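Local coordinates for ADP-ribosylating toxin CARDS (Mycoplasma pneumoniae, PDB 4TLV), which transfers ADP-ribose from NAD(+) to target proteins as a mono-ADP-ribosylating toxin, the main virulence factor of this bacterium, and causes vacuolization of mammalian cells, at residues N496-Q501 with D551-K556; G503-W508 with T570-E575; F524-S529 with R544-Y549; V557-S562 with N577-I582. All blocks are in the same frame, centred on the assembly; numbering follows the deposited sequence.

Interaction 1: N496-Q501 with D551-K556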
# COMPACT_ATOMS: atom_id res chain seq x y z
N ASN A 496 -13.21 5.23 22.82
CA ASN A 496 -14.02 6.38 23.21
C ASN A 496 -14.90 5.99 24.39
O ASN A 496 -15.41 4.89 24.42
CB ASN A 496 -14.90 6.82 22.04
CG ASN A 496 -16.00 7.79 22.47
OD1 ASN A 496 -15.61 9.01 22.76
ND2 ASN A 496 -17.18 7.43 22.55
N LYS A 497 -15.07 6.88 25.36
CA LYS A 497 -15.95 6.59 26.51
C LYS A 497 -17.17 7.51 26.52
O LYS A 497 -18.21 7.20 27.11
CB LYS A 497 -15.20 6.75 27.83
CG LYS A 497 -14.05 5.77 28.00
CD LYS A 497 -13.14 6.17 29.16
CE LYS A 497 -13.87 6.08 30.49
NZ LYS A 497 -12.89 6.04 31.63
N LEU A 498 -17.03 8.66 25.85
CA LEU A 498 -18.08 9.68 25.81
C LEU A 498 -19.34 9.25 25.07
O LEU A 498 -19.27 8.71 23.96
CB LEU A 498 -17.54 10.96 25.17
CG LEU A 498 -18.52 12.13 24.98
CD1 LEU A 498 -18.89 12.72 26.34
CD2 LEU A 498 -17.92 13.20 24.08
N ASN A 499 -20.49 9.52 25.67
CA ASN A 499 -21.77 9.36 24.99
C ASN A 499 -22.80 10.36 25.50
O ASN A 499 -22.50 11.19 26.36
CB ASN A 499 -22.29 7.93 25.13
CG ASN A 499 -22.50 7.53 26.58
OD1 ASN A 499 -23.09 8.28 27.35
ND2 ASN A 499 -22.02 6.35 26.94
N LYS A 500 -24.02 10.28 24.96
CA LYS A 500 -25.06 11.26 25.27
C LYS A 500 -25.59 11.16 26.71
O LYS A 500 -26.39 11.99 27.13
CB LYS A 500 -26.21 11.16 24.27
CG LYS A 500 -26.00 12.02 23.02
CD LYS A 500 -26.93 11.63 21.88
CE LYS A 500 -26.63 10.22 21.38
NZ LYS A 500 -27.12 9.99 19.99
N GLN A 501 -25.12 10.16 27.44
CA GLN A 501 -25.53 9.98 28.84
C GLN A 501 -24.37 10.18 29.82
O GLN A 501 -24.49 9.85 30.99
CB GLN A 501 -26.14 8.59 29.05
CG GLN A 501 -27.43 8.36 28.28
CD GLN A 501 -27.19 7.97 26.83
OE1 GLN A 501 -26.33 7.15 26.52
NE2 GLN A 501 -27.98 8.56 25.92
N ASP A 551 -20.64 8.54 17.56
CA ASP A 551 -21.49 9.73 17.60
C ASP A 551 -20.67 10.97 17.27
O ASP A 551 -20.97 12.07 17.75
CB ASP A 551 -22.16 9.87 18.98
CG ASP A 551 -23.37 10.81 18.97
OD1 ASP A 551 -23.95 11.04 17.88
OD2 ASP A 551 -23.73 11.32 20.05
N ASN A 552 -19.63 10.79 16.46
CA ASN A 552 -18.76 11.90 16.05
C ASN A 552 -18.06 12.64 17.17
O ASN A 552 -17.74 13.82 17.04
CB ASN A 552 -19.50 12.86 15.13
CG ASN A 552 -19.82 12.24 13.82
OD1 ASN A 552 -19.03 11.43 13.32
ND2 ASN A 552 -20.98 12.57 13.25
N GLN A 553 -17.81 11.94 18.27
CA GLN A 553 -17.00 12.49 19.35
C GLN A 553 -15.63 12.79 18.82
O GLN A 553 -15.04 11.96 18.11
CB GLN A 553 -16.89 11.48 20.50
CG GLN A 553 -18.22 11.04 21.09
CD GLN A 553 -18.81 9.79 20.43
OE1 GLN A 553 -18.52 9.46 19.27
NE2 GLN A 553 -19.65 9.09 21.17
N GLN A 554 -15.10 13.97 19.17
CA GLN A 554 -13.85 14.45 18.60
C GLN A 554 -12.65 14.32 19.52
O GLN A 554 -12.66 14.75 20.68
CB GLN A 554 -13.98 15.91 18.14
CG GLN A 554 -12.75 16.37 17.35
CD GLN A 554 -12.88 17.79 16.80
OE1 GLN A 554 -13.94 18.42 16.92
NE2 GLN A 554 -11.81 18.29 16.20
N LEU A 555 -11.59 13.71 18.99
CA LEU A 555 -10.34 13.54 19.72
C LEU A 555 -9.62 14.88 19.85
O LEU A 555 -9.40 15.57 18.86
CB LEU A 555 -9.43 12.55 18.98
CG LEU A 555 -8.22 12.03 19.75
CD1 LEU A 555 -8.71 11.20 20.97
CD2 LEU A 555 -7.32 11.19 18.86
N LYS A 556 -9.25 15.23 21.08
CA LYS A 556 -8.44 16.41 21.33
C LYS A 556 -7.44 16.18 22.47
O LYS A 556 -7.50 15.16 23.15
CB LYS A 556 -9.32 17.63 21.66
CG LYS A 556 -10.33 17.97 20.59
CD LYS A 556 -10.93 19.36 20.85
CE LYS A 556 -12.22 19.56 20.08
NZ LYS A 556 -12.86 20.87 20.43
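Q553 reaches across to the backbone of L498: its NE2 donates to L498 O at 2.8 Å, along a path bent at the hydrogen (133°) and tilted from the carbonyl plane. The same oxygen receives a second N-H from within its own segment, N496 ND2 lying 2.8 Å from L498 O, in the carbonyl plane and on a lone pair. Sharing one acceptor brings N496 ND2 to 3.3 Å from Q553 NE2; both are donors and do not bond, and the two side chains cross at about a right angle with their amide planes 54° apart. Beside this polar group L498 CD2 rests on Q553 CG at 3.7 Å. At the exposed margin the K500 chain passes D551, and K500 NZ makes a long salt bridge to D551 OD2 at 3.6 Å. In the beta-trefoil of D3, 496-501 is part of the loop between strands 490-495 and 506-512, and D551-Q553 leads into strand 554-558. The Q553 chain is bent at chi2 (91°), which turns CD out of the plane of CA, CB and CG. Its OE1 takes D551 N at 2.9 Å from above the amide plane; with both ends of the amide bonded, its rotation is fixed. N496 is positioned by S569 OG, hydrogen-bonded to its OD1, and by N523 OD1, a further partner of its ND2. D551 OD2 has a weak second bond to Y571 OH. Further along, N499 OD1 accepts from Q501 N at 2.8 Å, an Asx turn that shapes the backbone carrying K500.

Interaction 2: G503-W508 with T570-E575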
# COMPACT_ATOMS: atom_id res chain seq x y z
N GLY A 503 -23.27 12.88 31.00
CA GLY A 503 -23.54 13.98 31.90
C GLY A 503 -22.70 15.19 31.56
O GLY A 503 -23.09 16.33 31.83
N TYR A 504 -21.54 14.94 30.96
CA TYR A 504 -20.65 16.00 30.51
C TYR A 504 -20.52 16.00 28.99
O TYR A 504 -20.95 15.06 28.32
CB TYR A 504 -19.26 15.85 31.12
CG TYR A 504 -19.23 15.81 32.62
CD1 TYR A 504 -19.46 14.63 33.31
CD2 TYR A 504 -18.95 16.95 33.36
CE1 TYR A 504 -19.43 14.58 34.69
CE2 TYR A 504 -18.92 16.92 34.74
CZ TYR A 504 -19.16 15.74 35.40
OH TYR A 504 -19.13 15.70 36.77
N SER A 505 -19.91 17.06 28.47
CA SER A 505 -19.72 17.24 27.04
C SER A 505 -18.47 16.51 26.53
O SER A 505 -18.24 16.42 25.32
CB SER A 505 -19.61 18.73 26.73
OG SER A 505 -18.46 19.29 27.34
N TRP A 506 -17.67 16.01 27.47
CA TRP A 506 -16.40 15.37 27.15
C TRP A 506 -16.11 14.22 28.11
O TRP A 506 -16.73 14.11 29.17
CB TRP A 506 -15.27 16.40 27.23
CG TRP A 506 -15.00 16.86 28.63
CD1 TRP A 506 -15.69 17.82 29.33
CD2 TRP A 506 -13.97 16.39 29.50
NE1 TRP A 506 -15.14 17.98 30.58
CE2 TRP A 506 -14.08 17.11 30.71
CE3 TRP A 506 -12.96 15.43 29.38
CZ2 TRP A 506 -13.22 16.90 31.79
CZ3 TRP A 506 -12.11 15.22 30.44
CH2 TRP A 506 -12.24 15.95 31.64
N ASP A 507 -15.14 13.38 27.75
CA ASP A 507 -14.63 12.34 28.65
C ASP A 507 -13.27 11.89 28.12
O ASP A 507 -12.99 12.00 26.92
CB ASP A 507 -15.62 11.17 28.76
CG ASP A 507 -15.41 10.32 30.02
OD1 ASP A 507 -14.45 10.54 30.79
OD2 ASP A 507 -16.22 9.39 30.23
N TRP A 508 -12.41 11.44 29.02
CA TRP A 508 -11.11 10.92 28.64
C TRP A 508 -11.27 9.77 27.65
O TRP A 508 -12.29 9.08 27.66
CB TRP A 508 -10.37 10.40 29.88
CG TRP A 508 -10.20 11.43 30.96
CD1 TRP A 508 -10.76 11.42 32.21
CD2 TRP A 508 -9.39 12.61 30.90
NE1 TRP A 508 -10.36 12.52 32.92
CE2 TRP A 508 -9.52 13.27 32.14
CE3 TRP A 508 -8.58 13.18 29.91
CZ2 TRP A 508 -8.86 14.47 32.42
CZ3 TRP A 508 -7.93 14.37 30.19
CH2 TRP A 508 -8.07 15.00 31.44
N THR A 570 -14.78 14.78 22.77
CA THR A 570 -15.76 15.81 23.12
C THR A 570 -16.81 16.06 22.05
O THR A 570 -16.59 15.82 20.86
CB THR A 570 -15.05 17.14 23.47
OG1 THR A 570 -16.02 18.13 23.83
CG2 THR A 570 -14.22 17.65 22.29
N TYR A 571 -17.97 16.55 22.49
CA TYR A 571 -18.99 17.03 21.56
C TYR A 571 -18.83 18.52 21.24
O TYR A 571 -19.51 19.05 20.37
CB TYR A 571 -20.40 16.80 22.13
CG TYR A 571 -20.85 15.35 22.17
CD1 TYR A 571 -20.99 14.61 21.00
CD2 TYR A 571 -21.14 14.73 23.38
CE1 TYR A 571 -21.40 13.30 21.03
CE2 TYR A 571 -21.55 13.42 23.42
CZ TYR A 571 -21.68 12.71 22.25
OH TYR A 571 -22.10 11.40 22.30
N ASP A 572 -17.93 19.20 21.95
CA ASP A 572 -17.76 20.64 21.76
C ASP A 572 -16.78 20.95 20.63
O ASP A 572 -15.60 20.63 20.72
CB ASP A 572 -17.27 21.30 23.05
CG ASP A 572 -18.31 21.27 24.15
OD1 ASP A 572 -19.52 21.23 23.83
OD2 ASP A 572 -17.91 21.29 25.34
N LYS A 573 -17.28 21.58 19.58
CA LYS A 573 -16.44 21.88 18.42
C LYS A 573 -15.35 22.89 18.77
O LYS A 573 -14.21 22.77 18.33
CB LYS A 573 -17.29 22.38 17.25
CG LYS A 573 -18.40 21.42 16.82
CD LYS A 573 -19.16 21.97 15.63
CE LYS A 573 -20.28 21.03 15.20
NZ LYS A 573 -21.01 21.55 14.00
N VAL A 574 -15.71 23.88 19.58
CA VAL A 574 -14.77 24.91 19.99
C VAL A 574 -14.59 24.94 21.51
O VAL A 574 -15.56 24.93 22.26
CB VAL A 574 -15.21 26.31 19.51
CG1 VAL A 574 -15.08 26.42 17.99
CG2 VAL A 574 -16.64 26.60 19.95
N GLU A 575 -13.33 24.96 21.94
CA GLU A 575 -12.97 25.03 23.35
C GLU A 575 -11.69 25.85 23.46
O GLU A 575 -11.06 26.16 22.45
CB GLU A 575 -12.73 23.62 23.92
CG GLU A 575 -13.93 22.67 23.82
CD GLU A 575 -13.55 21.23 24.12
OE1 GLU A 575 -12.75 20.65 23.36
OE2 GLU A 575 -14.05 20.66 25.12
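S505 O is gripped by two donors from T570-Y571, and this is the tight part of the contact. Y571 N meets it at 2.8 Å, nearly along the C=O axis, with an almost straight hydrogen bond (169°). T570 OG1 approaches the same S505 O at 3.2 Å from above the carbonyl plane. Anti to its backbone N (chi1 -179°), T570 OG1 also accepts from D572 N at 2.9 Å, so one hydroxyl donates across the contact and closes an ST turn in its own segment. Next to it W506 and T570 form an antiparallel non-hydrogen-bonded pair, W506 CB lying 3.8 Å from T570 CB. Towards the surface the contact thins out. S505 OG donates to D572 OD2 at 2.9 Å, coming from above the carboxylate plane, and the Y571 ring passes S505 O obliquely. The W506 indole heads away from T570-E575 and instead puts CZ3 over the centre of the W508 ring, 3.6 Å above its plane. The arrangement is the start of an antiparallel pairing, strand 506-512 against strand 567-570, with an ST turn where the second strand ends, within the beta-trefoil of D3.

Interaction 3: F524-S529 with R544-Y549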
# COMPACT_ATOMS: atom_id res chain seq x y z
N PHE A 524 -14.60 1.92 19.23
CA PHE A 524 -13.20 1.66 18.91
C PHE A 524 -12.89 2.10 17.47
O PHE A 524 -11.76 1.92 17.00
CB PHE A 524 -12.86 0.17 19.02
CG PHE A 524 -12.71 -0.33 20.45
CD1 PHE A 524 -11.51 -0.19 21.12
CD2 PHE A 524 -13.76 -0.98 21.08
CE1 PHE A 524 -11.36 -0.66 22.41
CE2 PHE A 524 -13.62 -1.45 22.38
CZ PHE A 524 -12.42 -1.30 23.05
N LYS A 525 -13.89 2.64 16.78
CA LYS A 525 -13.73 3.08 15.38
C LYS A 525 -13.55 4.59 15.21
O LYS A 525 -14.32 5.38 15.77
CB LYS A 525 -14.90 2.59 14.53
CG LYS A 525 -15.06 1.07 14.56
CD LYS A 525 -16.00 0.59 13.48
CE LYS A 525 -15.99 -0.94 13.43
NZ LYS A 525 -16.99 -1.41 12.45
N TRP A 526 -12.54 4.98 14.42
CA TRP A 526 -12.19 6.39 14.23
C TRP A 526 -11.99 6.71 12.75
O TRP A 526 -11.70 5.83 11.95
CB TRP A 526 -10.91 6.71 15.00
CG TRP A 526 -11.00 6.38 16.44
CD1 TRP A 526 -10.77 5.16 17.02
CD2 TRP A 526 -11.38 7.27 17.49
NE1 TRP A 526 -10.99 5.24 18.37
CE2 TRP A 526 -11.35 6.52 18.69
CE3 TRP A 526 -11.73 8.62 17.54
CZ2 TRP A 526 -11.66 7.09 19.93
CZ3 TRP A 526 -12.04 9.19 18.78
CH2 TRP A 526 -12.01 8.42 19.95
N TYR A 527 -12.16 7.98 12.41
CA TYR A 527 -11.86 8.43 11.04
C TYR A 527 -11.22 9.81 11.06
O TYR A 527 -11.33 10.55 12.04
CB TYR A 527 -13.12 8.41 10.17
CG TYR A 527 -14.18 9.40 10.61
CD1 TYR A 527 -15.06 9.09 11.65
CD2 TYR A 527 -14.30 10.64 10.00
CE1 TYR A 527 -16.04 10.01 12.06
CE2 TYR A 527 -15.27 11.56 10.39
CZ TYR A 527 -16.13 11.23 11.43
OH TYR A 527 -17.09 12.15 11.82
N PHE A 528 -10.54 10.14 9.96
CA PHE A 528 -9.80 11.40 9.86
C PHE A 528 -10.59 12.41 9.04
O PHE A 528 -11.31 12.03 8.10
CB PHE A 528 -8.43 11.15 9.22
CG PHE A 528 -7.57 10.17 9.99
CD1 PHE A 528 -7.76 8.80 9.86
CD2 PHE A 528 -6.58 10.64 10.85
CE1 PHE A 528 -6.98 7.90 10.58
CE2 PHE A 528 -5.79 9.75 11.58
CZ PHE A 528 -6.00 8.38 11.45
N SER A 529 -10.45 13.69 9.39
CA SER A 529 -11.16 14.79 8.72
C SER A 529 -10.22 15.92 8.39
O SER A 529 -9.44 16.35 9.23
CB SER A 529 -12.26 15.37 9.63
OG SER A 529 -13.17 14.38 10.04
N ARG A 544 -4.76 16.58 10.99
CA ARG A 544 -6.14 16.20 10.75
C ARG A 544 -6.93 16.31 12.04
O ARG A 544 -6.37 16.24 13.13
CB ARG A 544 -6.23 14.74 10.28
CG ARG A 544 -5.52 14.42 8.96
CD ARG A 544 -6.25 15.07 7.76
NE ARG A 544 -5.65 14.59 6.50
CZ ARG A 544 -4.51 15.05 5.99
NH1 ARG A 544 -3.82 16.02 6.60
NH2 ARG A 544 -4.06 14.54 4.85
N HIS A 545 -8.25 16.46 11.92
CA HIS A 545 -9.15 16.19 13.03
C HIS A 545 -9.46 14.69 13.04
O HIS A 545 -9.45 14.04 12.00
CB HIS A 545 -10.44 17.00 12.89
CG HIS A 545 -10.23 18.48 13.04
ND1 HIS A 545 -11.04 19.41 12.43
CD2 HIS A 545 -9.27 19.18 13.69
CE1 HIS A 545 -10.60 20.63 12.72
NE2 HIS A 545 -9.53 20.51 13.48
N ILE A 546 -9.72 14.14 14.22
CA ILE A 546 -10.05 12.72 14.36
C ILE A 546 -11.35 12.58 15.14
O ILE A 546 -11.50 13.18 16.20
CB ILE A 546 -8.90 11.93 15.05
CG1 ILE A 546 -7.62 12.04 14.21
CG2 ILE A 546 -9.30 10.46 15.25
CD1 ILE A 546 -6.40 11.39 14.84
N ARG A 547 -12.30 11.83 14.59
CA ARG A 547 -13.61 11.65 15.21
C ARG A 547 -13.96 10.18 15.32
O ARG A 547 -13.52 9.36 14.52
CB ARG A 547 -14.69 12.37 14.41
CG ARG A 547 -14.58 13.89 14.46
CD ARG A 547 -15.73 14.58 13.73
NE ARG A 547 -15.65 16.03 13.92
CZ ARG A 547 -14.91 16.85 13.17
NH1 ARG A 547 -14.17 16.36 12.17
NH2 ARG A 547 -14.91 18.15 13.42
N CYS A 548 -14.79 9.85 16.30
CA CYS A 548 -15.23 8.48 16.53
C CYS A 548 -16.50 8.19 15.73
O CYS A 548 -17.39 9.04 15.65
CB CYS A 548 -15.46 8.29 18.04
SG CYS A 548 -16.13 6.70 18.51
N TYR A 549 -16.59 7.02 15.12
CA TYR A 549 -17.80 6.64 14.38
C TYR A 549 -19.07 6.72 15.22
O TYR A 549 -20.14 7.02 14.70
CB TYR A 549 -17.73 5.19 13.90
CG TYR A 549 -16.98 4.88 12.60
CD1 TYR A 549 -15.67 5.30 12.39
CD2 TYR A 549 -17.57 4.08 11.63
CE1 TYR A 549 -14.98 4.96 11.21
CE2 TYR A 549 -16.90 3.74 10.46
CZ TYR A 549 -15.61 4.19 10.26
OH TYR A 549 -14.94 3.82 9.11
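K525-S529 and H545-Y549 are zipped together by five backbone hydrogen bonds: Y527 and R547 exchange a pair, S529 and H545 another, and Y549 N donates to K525 O at 2.9 Å. Alongside, R547 NH1 comes within 3.1 Å of S529 OG near the guanidinium plane; NH1 has its salt bridge with D531, and S529 OG is hydrogen-bonded to D101. Outward from this backbone, the two faces of the sheet pack differently. On the face of W526, F528, I546 and C548, C548 CB sits over the W526 six-membered ring, 3.9 Å from its centroid, and the sulfur-aromatic distance from C548 SG to that centroid is 4.6 Å. I546 and F528 lie side by side, pointing the same way, with I546 CD1 3.7 Å from F528 CE2. On the face of Y527 and R547 the chi1 of Y527 (65°) sets CG between the backbone N and carbonyl carbon; the ring crosses the R547 side chain obliquely, Y527 OH lying 3.4 Å from R547 CD and bonding N552 OD1. The Y527 edge points at the face of Y549 in an offset edge-to-face pair, centroids 5.9 Å apart and planes at 79°. At the end of the strand pair, beyond W526-C548, K525 CB lies over the Y549 ring, 3.9 Å from its centroid, a CH-pi contact. Helix 92-104 of the mART domain touches Y527 through D101 and R104, and Y549 through L100. The pair is the antiparallel edge of the D3 beta-trefoil sheet, 526-529 being its outermost strand in this chain, with the Y527-R547 face turned to the mART domain.

Interaction 4: V557-S562 with N577-I582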
# COMPACT_ATOMS: atom_id res chain seq x y z
N VAL A 557 -6.54 17.14 22.66
CA VAL A 557 -5.55 17.08 23.73
C VAL A 557 -5.50 18.39 24.52
O VAL A 557 -5.55 19.48 23.94
CB VAL A 557 -4.13 16.83 23.18
CG1 VAL A 557 -3.18 16.57 24.32
CG2 VAL A 557 -4.11 15.65 22.24
N ILE A 558 -5.40 18.29 25.84
CA ILE A 558 -5.29 19.48 26.69
C ILE A 558 -3.90 20.08 26.56
O ILE A 558 -2.90 19.37 26.62
CB ILE A 558 -5.62 19.16 28.16
CG1 ILE A 558 -7.05 18.64 28.27
CG2 ILE A 558 -5.42 20.41 29.03
CD1 ILE A 558 -7.44 18.10 29.65
N ILE A 559 -3.83 21.40 26.38
CA ILE A 559 -2.55 22.03 26.08
C ILE A 559 -1.73 22.41 27.31
O ILE A 559 -0.50 22.26 27.32
CB ILE A 559 -2.74 23.30 25.20
CG1 ILE A 559 -3.17 22.90 23.79
CG2 ILE A 559 -1.46 24.08 25.14
CD1 ILE A 559 -3.32 24.11 22.84
N SER A 560 -2.38 22.92 28.35
CA SER A 560 -1.63 23.42 29.49
C SER A 560 -2.40 23.18 30.78
O SER A 560 -3.54 22.71 30.76
CB SER A 560 -1.33 24.91 29.32
OG SER A 560 -2.52 25.66 29.42
N GLY A 561 -1.77 23.49 31.91
CA GLY A 561 -2.38 23.23 33.20
C GLY A 561 -1.99 21.87 33.77
O GLY A 561 -1.15 21.17 33.20
N SER A 562 -2.62 21.49 34.87
CA SER A 562 -2.26 20.27 35.58
C SER A 562 -2.58 19.00 34.78
O SER A 562 -1.97 17.95 35.01
CB SER A 562 -2.95 20.22 36.95
OG SER A 562 -4.35 20.12 36.81
N ASN A 577 -7.72 26.45 25.42
CA ASN A 577 -6.63 25.70 26.03
C ASN A 577 -6.59 24.25 25.54
O ASN A 577 -6.14 23.36 26.27
CB ASN A 577 -6.76 25.72 27.55
CG ASN A 577 -5.62 24.99 28.24
OD1 ASN A 577 -4.45 25.17 27.89
ND2 ASN A 577 -5.95 24.16 29.23
N VAL A 578 -7.10 24.00 24.34
CA VAL A 578 -7.02 22.64 23.81
C VAL A 578 -6.54 22.61 22.36
O VAL A 578 -6.65 23.60 21.64
CB VAL A 578 -8.36 21.88 23.91
CG1 VAL A 578 -8.83 21.84 25.36
CG2 VAL A 578 -9.40 22.50 22.99
N GLU A 579 -5.97 21.48 21.97
CA GLU A 579 -5.46 21.31 20.63
C GLU A 579 -6.34 20.29 19.94
O GLU A 579 -6.48 19.18 20.43
CB GLU A 579 -4.03 20.78 20.68
CG GLU A 579 -3.38 20.61 19.29
CD GLU A 579 -3.47 21.90 18.48
OE1 GLU A 579 -2.70 22.84 18.75
OE2 GLU A 579 -4.33 21.97 17.57
N ASP A 580 -6.96 20.66 18.82
CA ASP A 580 -7.73 19.69 18.06
C ASP A 580 -7.01 19.22 16.80
O ASP A 580 -7.48 18.32 16.11
CB ASP A 580 -9.15 20.18 17.77
CG ASP A 580 -9.21 21.37 16.84
OD1 ASP A 580 -8.16 21.86 16.37
OD2 ASP A 580 -10.35 21.82 16.56
N LYS A 581 -5.86 19.80 16.52
CA LYS A 581 -5.08 19.35 15.37
C LYS A 581 -4.16 18.21 15.79
O LYS A 581 -3.28 18.41 16.64
CB LYS A 581 -4.28 20.51 14.77
CG LYS A 581 -5.15 21.62 14.22
CD LYS A 581 -4.29 22.74 13.64
CE LYS A 581 -3.60 23.52 14.74
NZ LYS A 581 -2.13 23.42 14.61
N ILE A 582 -4.37 17.03 15.22
CA ILE A 582 -3.54 15.88 15.51
C ILE A 582 -2.53 15.69 14.37
O ILE A 582 -2.90 15.74 13.19
CB ILE A 582 -4.39 14.59 15.67
CG1 ILE A 582 -5.61 14.83 16.58
CG2 ILE A 582 -3.52 13.39 16.15
CD1 ILE A 582 -5.24 15.36 18.00
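Two antiparallel strands of the D3 beta-trefoil, 554-558 and 578-583, meet here where V557 pairs with E579 and I558 with V578. V557 and E579 are a hydrogen-bonded pair, E579 N reaching V557 O at 2.8 Å and V557 N reaching E579 O at 3.0 Å. I558 and V578 form the non-hydrogen-bonded pair next to it, and I559 N then donates to N577 O at 3.0 Å from above the carbonyl plane. Past the last strand pair the N577 side chain takes over. Its CG stands anti to the backbone N (chi1 -178°), and the amide beyond it meets S560 with both ends: ND2 donates to S560 O at 3.2 Å, an almost straight bond (174°), with S560 O in the N577 amide plane but ND2 above the plane of the S560 carbonyl, while OD1 accepts from S560 OG at a nominal 2.5 Å, a length so short as to be doubtful. I558 CG2 touches N577 ND2, the two side chains crossing at a slant. I559 lays CG1 3.6 Å from E579 N, and its CD1 touches V578 O at 3.6 Å, an apolar branch in contact with backbone atoms of V578 and E579; W450 packs on both I559 and E579. The E579 chain is bent at chi2, and its OE2 accepts from K581 N at 2.9 Å on its anti lone pair. The bond from N577 ND2 to S560 O limits how the amide can turn, and the short OD1 contact, if real, would hold its other end; the link carries the contact past the last strand pair into the exposed loop after I559.

Along the chain, 496-501 comes first and pairs with 551-556, so interaction 1 closes a loop of about 50 residues. Segment 503-508 starts inside that loop but finds its partner beyond it, at 570-575, so interactions 1 and 2 cross. Interaction 3, between 524-529 and 544-549, is nested within both. Interaction 4 opens at 557-562, after interaction 1 has closed, and ends at 577-582, crossing interaction 2. All four lie in D3 and reach one antiparallel sheet. Strand 554-558 serves interactions 1 and 4, strand 543-548 borders strand 578-583 between interactions 3 and 4, and W508 packs against I558 between interactions 2 and 4.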